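Local coordinates for protein glycosyl hydrolase, family 38 (Enterococcus faecalis, PDB 5KBP) that probably hydrolyses alpha-mannosidic linkages as a family 38 glycoside hydrolase, at residues 731-736 against 798-803. Residues are numbered along the deposited sequence; the frame is centred on the assembly and turned at random.
Sequences FNEGLN and SAQIPF
The ring of F731 and the terminal amide of Q800 are the flat groups that bring 731-736 and 798-803 together. A799 meets the phenyl ring obliquely, its CB lying 4.0 Å from F731 CE2, while the F731 side chain also touches Q658. The amide of Q800 is used in its own plane: NE2 donates to the backbone O of N732 at 2.8 Å, the acceptor almost in the amide plane and the nitrogen within the plane of the carbonyl. With an N-H...O angle of 153° the bond is moderately bent. Q800 reaches that carbonyl with an extended chain, its CD anti to CA (chi2 -170°), and at the other end of the amide OE1 accepts from R315 NE on helix 304-332. Both ends of the group are thus bonded, which should fix its rotation. The chains of E733 and Q800 run alongside in opposite senses, E733 CG 3.8 Å from Q800 CG, with the carboxylate turned 80° to the amide. E733 OE2 comes no nearer than 3.7 Å to A799 O, a proximity of two acceptors rather than a bond. Behind the accepting carbonyl, CB of N732 points away from 798-803, and N732 OD1 takes the backbone N of L735 at 2.8 Å, an Asx motif that closes the turn through G734. The example illustrates how one side-chain amide can join a helix and a strand through their adjoining loops: here helix 789-799 and the turn that follows meet strand 727-732 and its loop, the strand being an inner one of the large antiparallel sheet in the C-terminal beta region of a family 38 glycoside hydrolase, with R315 tying in helix 304-332.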
loop_
_atom_site.group_PDB
_atom_site.type_symbol
_atom_site.label_atom_id
_atom_site.label_comp_id
_atom_site.label_asym_id
_atom_site.label_seq_id
_atom_site.Cartn_x
_atom_site.Cartn_y
_atom_site.Cartn_z
ATOM N N PHE A 731 -23.777 18.167 11.303
ATOM C CA PHE A 731 -22.494 17.521 11.527
ATOM C C PHE A 731 -22.311 16.362 10.556
ATOM O O PHE A 731 -23.269 15.876 9.947
ATOM C CB PHE A 731 -22.351 17.040 12.978
ATOM C CG PHE A 731 -23.466 16.150 13.451
ATOM C CD1 PHE A 731 -24.601 16.688 14.036
ATOM C CD2 PHE A 731 -23.365 14.772 13.341
ATOM C CE1 PHE A 731 -25.622 15.871 14.484
ATOM C CE2 PHE A 731 -24.384 13.949 13.787
ATOM C CZ PHE A 731 -25.513 14.500 14.362
ATOM N N ASN A 732 -21.060 15.927 10.414
ATOM C CA ASN A 732 -20.701 14.963 9.382
ATOM C C ASN A 732 -19.452 14.204 9.812
ATOM O O ASN A 732 -18.807 14.537 10.808
ATOM C CB ASN A 732 -20.465 15.660 8.038
ATOM C CG ASN A 732 -19.197 16.495 8.031
ATOM O OD1 ASN A 732 -18.130 16.017 7.648
ATOM N ND2 ASN A 732 -19.308 17.748 8.461
ATOM N N GLU A 733 -19.118 13.175 9.031
ATOM C CA GLU A 733 -17.895 12.392 9.212
ATOM C C GLU A 733 -17.191 12.313 7.861
ATOM O O GLU A 733 -17.527 11.465 7.029
ATOM C CB GLU A 733 -18.196 10.999 9.756
ATOM C CG GLU A 733 -18.874 10.981 11.112
ATOM C CD GLU A 733 -19.061 9.574 11.640
ATOM O OE1 GLU A 733 -18.446 8.645 11.078
ATOM O OE2 GLU A 733 -19.821 9.396 12.615
ATOM N N GLY A 734 -16.217 13.191 7.643
ATOM C CA GLY A 734 -15.447 13.168 6.417
ATOM C C GLY A 734 -16.082 13.869 5.238
ATOM O O GLY A 734 -15.562 13.762 4.122
ATOM N N LEU A 735 -17.191 14.580 5.445
ATOM C CA LEU A 735 -17.840 15.350 4.384
ATOM C C LEU A 735 -17.436 16.808 4.584
ATOM O O LEU A 735 -18.165 17.617 5.155
ATOM C CB LEU A 735 -19.352 15.155 4.424
ATOM C CG LEU A 735 -19.849 13.737 4.723
ATOM C CD1 LEU A 735 -21.372 13.688 4.720
ATOM C CD2 LEU A 735 -19.271 12.729 3.737
ATOM N N ASN A 736 -16.243 17.138 4.091
ATOM C CA ASN A 736 -15.546 18.354 4.485
ATOM C C ASN A 736 -15.815 19.548 3.576
ATOM O O ASN A 736 -15.286 20.633 3.844
ATOM C CB ASN A 736 -14.039 18.085 4.551
ATOM C CG ASN A 736 -13.690 16.982 5.532
ATOM O OD1 ASN A 736 -13.086 15.975 5.164
ATOM N ND2 ASN A 736 -14.077 17.165 6.788
ATOM N N SER A 798 -19.009 14.497 19.779
ATOM C CA SER A 798 -19.238 13.230 20.462
ATOM C C SER A 798 -19.770 12.159 19.517
ATOM O O SER A 798 -19.563 10.966 19.760
ATOM C CB SER A 798 -20.205 13.438 21.627
ATOM O OG SER A 798 -20.370 12.246 22.370
ATOM N N ALA A 799 -20.451 12.562 18.441
ATOM C CA ALA A 799 -21.006 11.583 17.512
ATOM C C ALA A 799 -19.917 10.862 16.726
ATOM O O ALA A 799 -20.122 9.725 16.286
ATOM C CB ALA A 799 -21.990 12.263 16.559
ATOM N N GLN A 800 -18.760 11.500 16.540
ATOM C CA GLN A 800 -17.649 10.877 15.831
ATOM C C GLN A 800 -16.860 9.901 16.694
ATOM O O GLN A 800 -15.987 9.202 16.167
ATOM C CB GLN A 800 -16.699 11.948 15.289
ATOM C CG GLN A 800 -17.230 12.724 14.101
ATOM C CD GLN A 800 -16.165 13.592 13.456
ATOM O OE1 GLN A 800 -15.052 13.707 13.968
ATOM N NE2 GLN A 800 -16.501 14.200 12.324
ATOM N N ILE A 801 -17.141 9.833 17.991
ATOM C CA ILE A 801 -16.369 8.999 18.908
ATOM C C ILE A 801 -17.250 7.864 19.415
ATOM O O ILE A 801 -18.041 8.068 20.345
ATOM C CB ILE A 801 -15.816 9.832 20.075
ATOM C CG1 ILE A 801 -15.070 11.059 19.544
ATOM C CG2 ILE A 801 -14.905 8.985 20.950
ATOM C CD1 ILE A 801 -14.624 12.019 20.624
ATOM N N PRO A 802 -17.147 6.661 18.855
ATOM C CA PRO A 802 -18.035 5.573 19.276
ATOM C C PRO A 802 -17.677 5.052 20.661
ATOM O O PRO A 802 -16.557 5.214 21.152
ATOM C CB PRO A 802 -17.805 4.501 18.208
ATOM C CG PRO A 802 -16.400 4.740 17.756
ATOM C CD PRO A 802 -16.205 6.235 17.806
ATOM N N PHE A 803 -18.663 4.419 21.293
ATOM C CA PHE A 803 -18.428 3.760 22.570
ATOM C C PHE A 803 -17.463 2.593 22.395
ATOM O O PHE A 803 -17.391 1.967 21.334
ATOM C CB PHE A 803 -19.743 3.256 23.170
ATOM C CG PHE A 803 -20.421 4.245 24.080
ATOM C CD1 PHE A 803 -19.845 4.602 25.287
ATOM C CD2 PHE A 803 -21.642 4.803 23.735
ATOM C CE1 PHE A 803 -20.465 5.507 26.128
ATOM C CE2 PHE A 803 -22.269 5.707 24.575
ATOM C CZ PHE A 803 -21.680 6.059 25.773
#